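Local coordinates for polycyclic ketone monooxygenase (Myceliophthora thermophila, PDB 5MQ6), which uses FAD and NADPH to insert one oxygen atom beside the carbonyl of ketones, particularly polycyclic ones, yielding esters or lactones, at residues Glu331-Leu340 and Gln348-Met359. Numbering follows the deposited sequence.
Sequences ERMLNLDSYL and QENMVADGWTEM
One side of helix 328-340 is lined by the loop that follows it, Gln-348 to Met-359, with the Asn-335 amide pinned between two points of that loop. Asn-335 has CG anti to its backbone N (chi1 -175°), which sends the amide out to the loop backbone: OD1 accepts from Met-351 N at 2.9 Å, the donor tilted 31° from the carbonyl plane, and ND2 gives a nearly straight bond to Glu-349 O at 3.0 Å. Water 2 also donates to OD1, and both amide ends are thus engaged, fixing the flip of the group. Met-351, extended beyond CG, lies across this amide and ends with CE near Glu-331. One turn on, Gln-348 NE2 spends its two hydrogens on Ser-338 OG (2.8 Å) and Tyr-339 OH (3.1 Å). One face of the Tyr-339 ring is covered twice by the loop: the Asn-350 amide stacks near the rim at the hydroxyl end, planes 22° apart, and Thr-357 CB makes a CH-pi contact 4.2 Å from the centroid. Asn-350 is itself held by an Asx motif, OD1 taking Ala-353 N, and by ND2 on Thr-357 OG1. A leucine in place of Tyr-339 would probably leave Gln-348 NE2 without one acceptor and the Asn-350 amide without its flat support. Apolar contacts continue the interface: Leu-336 CB meets Val-352 CG2, and Leu-340 CD2 touches the Trp-356 ring edge at CE3 (3.8 Å). In this FAD-binding monooxygenase Trp-356 of the loop lies near both cofactors, its side chain about 6 Å from the bound FAD and about 7 Å from the bound NADPH, with NE1 bonded to Asp-133 O. At the other end Arg-332, salt-bridged to Glu-135, has Met-351 CB over one guanidinium face, and water 1 links its NH2 to Met-351 O.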
ATOM      1  N   GLU A 331      -2.471 -20.893   5.397  1.00 25.39           N
ATOM      2  CA  GLU A 331      -3.335 -21.655   4.539  1.00 25.22           C
ATOM      3  C   GLU A 331      -4.561 -20.792   4.133  1.00 21.64           C
ATOM      4  O   GLU A 331      -4.942 -20.730   2.990  1.00 23.13           O
ATOM      5  CB  GLU A 331      -3.699 -23.000   5.244  1.00 28.00           C
ATOM      6  CG  GLU A 331      -4.976 -23.592   4.748  1.00 31.40           C
ATOM      7  CD  GLU A 331      -5.353 -24.840   5.459  1.00 34.69           C
ATOM      8  OE1 GLU A 331      -6.276 -24.790   6.322  1.00 42.24           O
ATOM      9  OE2 GLU A 331      -4.670 -25.829   5.175  1.00 45.42           O
ATOM     10  N   ARG A 332      -5.121 -20.042   5.068  1.00 22.42           N
ATOM     11  CA  ARG A 332      -6.231 -19.202   4.764  1.00 19.68           C
ATOM     12  C   ARG A 332      -5.925 -18.082   3.745  1.00 20.50           C
ATOM     13  O   ARG A 332      -6.750 -17.744   2.899  1.00 19.73           O
ATOM     14  CB  ARG A 332      -6.769 -18.626   6.075  1.00 21.39           C
ATOM     15  CG  ARG A 332      -8.163 -18.044   5.964  1.00 23.25           C
ATOM     16  CD  ARG A 332      -8.613 -17.625   7.356  1.00 24.53           C
ATOM     17  NE  ARG A 332      -9.971 -17.121   7.273  1.00 24.46           N
ATOM     18  CZ  ARG A 332     -11.072 -17.852   7.282  1.00 23.82           C
ATOM     19  NH1 ARG A 332     -12.200 -17.213   7.176  1.00 27.76           N
ATOM     20  NH2 ARG A 332     -11.088 -19.168   7.380  1.00 25.66           N
ATOM     21  N   MET A 333      -4.742 -17.500   3.861  1.00 18.85           N
ATOM     22  CA  MET A 333      -4.306 -16.444   3.011  1.00 19.31           C
ATOM     23  C   MET A 333      -4.147 -16.985   1.601  1.00 19.51           C
ATOM     24  O   MET A 333      -4.484 -16.342   0.607  1.00 17.73           O
ATOM     25  CB  MET A 333      -2.954 -15.883   3.507  1.00 20.80           C
ATOM     26  CG  MET A 333      -3.049 -14.969   4.697  1.00 22.58           C
ATOM     27  SD  MET A 333      -1.503 -14.176   5.292  1.00 28.09           S
ATOM     28  CE  MET A 333      -0.413 -15.486   5.293  1.00 29.42           C
ATOM     29  N   LEU A 334      -3.642 -18.210   1.529  1.00 20.40           N
ATOM     30  CA  LEU A 334      -3.508 -18.911   0.233  1.00 19.53           C
ATOM     31  C   LEU A 334      -4.877 -19.194  -0.415  1.00 21.13           C
ATOM     32  O   LEU A 334      -5.095 -18.932  -1.566  1.00 21.16           O
ATOM     33  CB  LEU A 334      -2.710 -20.191   0.467  1.00 18.76           C
ATOM     34  CG  LEU A 334      -1.193 -19.997   0.605  1.00 18.11           C
ATOM     35  CD1 LEU A 334      -0.601 -21.236   1.276  1.00 20.23           C
ATOM     36  CD2 LEU A 334      -0.595 -19.881  -0.781  1.00 19.51           C
ATOM     37  N   ASN A 335      -5.795 -19.661   0.393  1.00 22.19           N
ATOM     38  CA  ASN A 335      -7.160 -19.894  -0.050  1.00 21.57           C
ATOM     39  C   ASN A 335      -7.820 -18.634  -0.631  1.00 20.53           C
ATOM     40  O   ASN A 335      -8.295 -18.654  -1.737  1.00 23.08           O
ATOM     41  CB  ASN A 335      -7.933 -20.471   1.124  1.00 21.84           C
ATOM     42  CG  ASN A 335      -9.321 -20.868   0.748  1.00 24.16           C
ATOM     43  OD1 ASN A 335     -10.288 -20.089   0.838  1.00 25.00           O
ATOM     44  ND2 ASN A 335      -9.426 -22.077   0.270  1.00 22.91           N
ATOM     45  N   LEU A 336      -7.753 -17.513   0.091  1.00 19.71           N
ATOM     46  CA  LEU A 336      -8.250 -16.254  -0.391  1.00 20.33           C
ATOM     47  C   LEU A 336      -7.563 -15.857  -1.727  1.00 21.71           C
ATOM     48  O   LEU A 336      -8.206 -15.501  -2.698  1.00 19.73           O
ATOM     49  CB  LEU A 336      -8.026 -15.145   0.652  1.00 18.20           C
ATOM     50  CG  LEU A 336      -8.384 -13.750   0.206  1.00 18.91           C
ATOM     51  CD1 LEU A 336      -9.888 -13.658  -0.156  1.00 20.59           C
ATOM     52  CD2 LEU A 336      -8.109 -12.841   1.384  1.00 18.28           C
ATOM     53  N   ASP A 337      -6.247 -15.881  -1.738  1.00 19.05           N
ATOM     54  CA  ASP A 337      -5.570 -15.413  -2.900  1.00 18.70           C
ATOM     55  C   ASP A 337      -5.808 -16.320  -4.121  1.00 20.23           C
ATOM     56  O   ASP A 337      -5.584 -15.847  -5.247  1.00 21.59           O
ATOM     57  CB  ASP A 337      -4.059 -15.358  -2.640  1.00 19.48           C
ATOM     58  CG  ASP A 337      -3.361 -14.333  -3.516  1.00 21.64           C
ATOM     59  OD1 ASP A 337      -3.827 -13.125  -3.517  1.00 20.06           O
ATOM     60  OD2 ASP A 337      -2.329 -14.734  -4.170  1.00 23.38           O
ATOM     61  N   SER A 338      -6.190 -17.603  -3.930  1.00 19.61           N
ATOM     62  CA  SER A 338      -6.464 -18.480  -5.061  1.00 19.05           C
ATOM     63  C   SER A 338      -7.600 -17.975  -5.891  1.00 20.99           C
ATOM     64  O   SER A 338      -7.606 -18.241  -7.091  1.00 21.75           O
ATOM     65  CB  SER A 338      -6.728 -19.915  -4.633  1.00 19.85           C
ATOM     66  OG  SER A 338      -8.017 -20.071  -3.888  1.00 20.00           O
ATOM     67  N   TYR A 339      -8.521 -17.185  -5.299  1.00 18.51           N
ATOM     68  CA  TYR A 339      -9.647 -16.642  -6.068  1.00 19.75           C
ATOM     69  C   TYR A 339      -9.221 -15.442  -6.893  1.00 19.82           C
ATOM     70  O   TYR A 339      -9.704 -15.210  -7.972  1.00 20.43           O
ATOM     71  CB  TYR A 339     -10.804 -16.266  -5.090  1.00 21.98           C
ATOM     72  CG  TYR A 339     -11.450 -17.505  -4.533  1.00 20.97           C
ATOM     73  CD1 TYR A 339     -12.456 -18.222  -5.263  1.00 25.09           C
ATOM     74  CD2 TYR A 339     -10.987 -18.068  -3.383  1.00 22.54           C
ATOM     75  CE1 TYR A 339     -12.985 -19.445  -4.762  1.00 26.41           C
ATOM     76  CE2 TYR A 339     -11.501 -19.248  -2.884  1.00 26.82           C
ATOM     77  CZ  TYR A 339     -12.491 -19.953  -3.558  1.00 26.36           C
ATOM     78  OH  TYR A 339     -12.907 -21.133  -2.962  1.00 26.88           O
ATOM     79  N   LEU A 340      -8.309 -14.662  -6.366  1.00 18.57           N
ATOM     80  CA  LEU A 340      -7.827 -13.481  -7.009  1.00 19.66           C
ATOM     81  C   LEU A 340      -6.772 -13.741  -8.059  1.00 19.43           C
ATOM     82  O   LEU A 340      -6.543 -12.891  -8.924  1.00 20.50           O
ATOM     83  CB  LEU A 340      -7.243 -12.499  -5.928  1.00 19.62           C
ATOM     84  CG  LEU A 340      -8.371 -11.992  -5.074  1.00 20.47           C
ATOM     85  CD1 LEU A 340      -7.896 -11.535  -3.670  1.00 21.39           C
ATOM     86  CD2 LEU A 340      -9.167 -10.917  -5.825  1.00 21.85           C
ATOM     87  N   GLN A 348     -13.038 -26.702  -4.126  1.00 43.30           N
ATOM     88  CA  GLN A 348     -12.366 -26.244  -2.890  1.00 37.19           C
ATOM     89  C   GLN A 348     -13.322 -25.435  -2.034  1.00 26.19           C
ATOM     90  O   GLN A 348     -14.248 -24.776  -2.535  1.00 32.10           O
ATOM     91  CB  GLN A 348     -11.114 -25.419  -3.149  1.00 39.77           C
ATOM     92  CG  GLN A 348     -11.298 -24.010  -3.675  1.00 40.60           C
ATOM     93  CD  GLN A 348      -9.956 -23.259  -3.729  1.00 42.79           C
ATOM     94  OE1 GLN A 348      -8.930 -23.789  -4.180  1.00 47.21           O
ATOM     95  NE2 GLN A 348      -9.962 -22.043  -3.274  1.00 31.44           N
ATOM     96  N   GLU A 349     -13.097 -25.498  -0.734  1.00 25.56           N
ATOM     97  CA  GLU A 349     -13.790 -24.614   0.226  1.00 28.27           C
ATOM     98  C   GLU A 349     -13.375 -23.170  -0.078  1.00 29.48           C
ATOM     99  O   GLU A 349     -12.194 -22.907  -0.333  1.00 33.54           O
ATOM    100  CB  GLU A 349     -13.383 -24.983   1.651  1.00 26.71           C
ATOM    101  CG  GLU A 349     -14.086 -24.152   2.678  1.00 28.33           C
ATOM    102  CD  GLU A 349     -13.642 -24.398   4.075  1.00 32.30           C
ATOM    103  OE1 GLU A 349     -12.813 -25.289   4.259  1.00 35.42           O
ATOM    104  OE2 GLU A 349     -14.092 -23.654   4.995  1.00 44.45           O
ATOM    105  N   ASN A 350     -14.344 -22.275  -0.148  1.00 28.39           N
ATOM    106  CA  ASN A 350     -14.093 -20.862  -0.185  1.00 27.73           C
ATOM    107  C   ASN A 350     -14.118 -20.422   1.256  1.00 26.40           C
ATOM    108  O   ASN A 350     -15.148 -20.135   1.833  1.00 25.82           O
ATOM    109  CB  ASN A 350     -15.160 -20.161  -1.001  1.00 27.90           C
ATOM    110  CG  ASN A 350     -14.899 -18.723  -1.126  1.00 23.61           C
ATOM    111  OD1 ASN A 350     -14.095 -18.139  -0.367  1.00 23.26           O
ATOM    112  ND2 ASN A 350     -15.617 -18.106  -2.013  1.00 21.71           N
ATOM    113  N   MET A 351     -12.951 -20.366   1.866  1.00 24.01           N
ATOM    114  CA  MET A 351     -12.911 -20.127   3.303  1.00 24.12           C
ATOM    115  C   MET A 351     -13.398 -18.725   3.665  1.00 24.06           C
ATOM    116  O   MET A 351     -14.152 -18.522   4.659  1.00 21.96           O
ATOM    117  CB  MET A 351     -11.485 -20.266   3.785  1.00 24.87           C
ATOM    118  CG  MET A 351     -10.915 -21.632   3.601  1.00 26.76           C
ATOM    119  SD  MET A 351      -9.229 -21.842   4.282  1.00 28.03           S
ATOM    120  CE  MET A 351      -9.018 -23.558   3.900  1.00 31.84           C
ATOM    121  N   VAL A 352     -12.946 -17.730   2.910  1.00 21.10           N
ATOM    122  CA  VAL A 352     -13.280 -16.359   3.250  1.00 21.42           C
ATOM    123  C   VAL A 352     -14.662 -15.977   2.805  1.00 22.78           C
ATOM    124  O   VAL A 352     -15.402 -15.250   3.577  1.00 22.04           O
ATOM    125  CB  VAL A 352     -12.211 -15.352   2.739  1.00 20.65           C
ATOM    126  CG1 VAL A 352     -12.600 -13.955   3.162  1.00 21.74           C
ATOM    127  CG2 VAL A 352     -10.846 -15.675   3.357  1.00 18.87           C
ATOM    128  N   ALA A 353     -14.987 -16.368   1.568  1.00 22.88           N
ATOM    129  CA  ALA A 353     -16.364 -16.220   1.040  1.00 24.58           C
ATOM    130  C   ALA A 353     -16.921 -14.810   1.138  1.00 26.18           C
ATOM    131  O   ALA A 353     -18.057 -14.578   1.590  1.00 23.62           O
ATOM    132  CB  ALA A 353     -17.319 -17.186   1.759  1.00 23.05           C
ATOM    133  N   ASP A 354     -16.117 -13.847   0.741  1.00 24.34           N
ATOM    134  CA  ASP A 354     -16.584 -12.506   0.681  1.00 22.38           C
ATOM    135  C   ASP A 354     -16.413 -11.974  -0.715  1.00 19.03           C
ATOM    136  O   ASP A 354     -16.124 -12.730  -1.647  1.00 20.95           O
ATOM    137  CB  ASP A 354     -15.905 -11.676   1.802  1.00 25.79           C
ATOM    138  CG  ASP A 354     -14.469 -11.247   1.470  1.00 24.71           C
ATOM    139  OD1 ASP A 354     -13.924 -11.640   0.432  1.00 21.82           O
ATOM    140  OD2 ASP A 354     -13.909 -10.494   2.289  1.00 21.79           O
ATOM    141  N   GLY A 355     -16.576 -10.667  -0.871  1.00 18.89           N
ATOM    142  CA  GLY A 355     -16.579 -10.057  -2.159  1.00 20.24           C
ATOM    143  C   GLY A 355     -15.311 -10.147  -2.968  1.00 23.26           C
ATOM    144  O   GLY A 355     -15.385 -10.018  -4.168  1.00 21.35           O
ATOM    145  N   TRP A 356     -14.155 -10.324  -2.293  1.00 21.84           N
ATOM    146  CA  TRP A 356     -12.901 -10.527  -2.992  1.00 20.85           C
ATOM    147  C   TRP A 356     -12.867 -11.844  -3.779  1.00 22.93           C
ATOM    148  O   TRP A 356     -12.097 -11.969  -4.692  1.00 23.41           O
ATOM    149  CB  TRP A 356     -11.756 -10.597  -1.980  1.00 19.97           C
ATOM    150  CG  TRP A 356     -11.341  -9.254  -1.388  1.00 18.05           C
ATOM    151  CD1 TRP A 356     -11.643  -8.779  -0.124  1.00 21.53           C
ATOM    152  CD2 TRP A 356     -10.465  -8.290  -1.983  1.00 17.94           C
ATOM    153  NE1 TRP A 356     -10.989  -7.553   0.077  1.00 21.78           N
ATOM    154  CE2 TRP A 356     -10.284  -7.237  -1.050  1.00 19.06           C
ATOM    155  CE3 TRP A 356      -9.839  -8.199  -3.215  1.00 18.56           C
ATOM    156  CZ2 TRP A 356      -9.508  -6.109  -1.329  1.00 21.05           C
ATOM    157  CZ3 TRP A 356      -9.075  -7.106  -3.487  1.00 23.71           C
ATOM    158  CH2 TRP A 356      -8.906  -6.053  -2.540  1.00 21.57           C
ATOM    159  N   THR A 357     -13.692 -12.818  -3.412  1.00 22.15           N
ATOM    160  CA  THR A 357     -13.697 -14.136  -4.050  1.00 20.10           C
ATOM    161  C   THR A 357     -14.575 -14.180  -5.308  1.00 20.52           C
ATOM    162  O   THR A 357     -14.752 -15.256  -5.892  1.00 22.37           O
ATOM    163  CB  THR A 357     -14.097 -15.240  -3.028  1.00 21.80           C
ATOM    164  OG1 THR A 357     -15.471 -15.079  -2.619  1.00 22.66           O
ATOM    165  CG2 THR A 357     -13.266 -15.148  -1.816  1.00 18.67           C
ATOM    166  N   GLU A 358     -15.097 -13.024  -5.734  1.00 21.52           N
ATOM    167  CA  GLU A 358     -16.016 -12.898  -6.855  1.00 23.21           C
ATOM    168  C   GLU A 358     -15.468 -12.097  -8.021  1.00 24.33           C
ATOM    169  O   GLU A 358     -16.239 -11.583  -8.856  1.00 23.75           O
ATOM    170  CB  GLU A 358     -17.339 -12.235  -6.414  1.00 23.67           C
ATOM    171  CG  GLU A 358     -18.162 -13.087  -5.505  1.00 23.30           C
ATOM    172  CD  GLU A 358     -19.453 -12.409  -5.028  1.00 30.60           C
ATOM    173  OE1 GLU A 358     -20.528 -12.929  -5.304  1.00 39.19           O
ATOM    174  OE2 GLU A 358     -19.432 -11.396  -4.377  1.00 27.91           O
ATOM    175  N   MET A 359     -14.151 -11.962  -8.063  1.00 22.15           N
ATOM    176  CA  MET A 359     -13.491 -11.091  -9.036  1.00 21.39           C
ATOM    177  C   MET A 359     -12.214 -11.773  -9.603  1.00 23.28           C
ATOM    178  O   MET A 359     -11.074 -11.289  -9.412  1.00 22.43           O
ATOM    179  CB  MET A 359     -13.217  -9.748  -8.367  1.00 25.14           C
ATOM    180  CG  MET A 359     -12.666  -9.816  -6.979  1.00 26.99           C
ATOM    181  SD  MET A 359     -12.313  -8.109  -6.404  1.00 30.89           S
ATOM    182  CE  MET A 359     -13.943  -7.425  -6.281  1.00 26.82           C
TER
HETATM  183  O   HOH W   1     -13.768 -20.193   7.210  1.00 34.28           O
HETATM  184  O   HOH W   2     -11.382 -17.632   0.441  1.00 19.04           O
HETATM  185  O   HOH W   3     -12.016 -13.495  -6.736  1.00 28.19           O
HETATM  186  O   HOH W   4     -14.697 -22.384  -4.099  1.00 32.46           O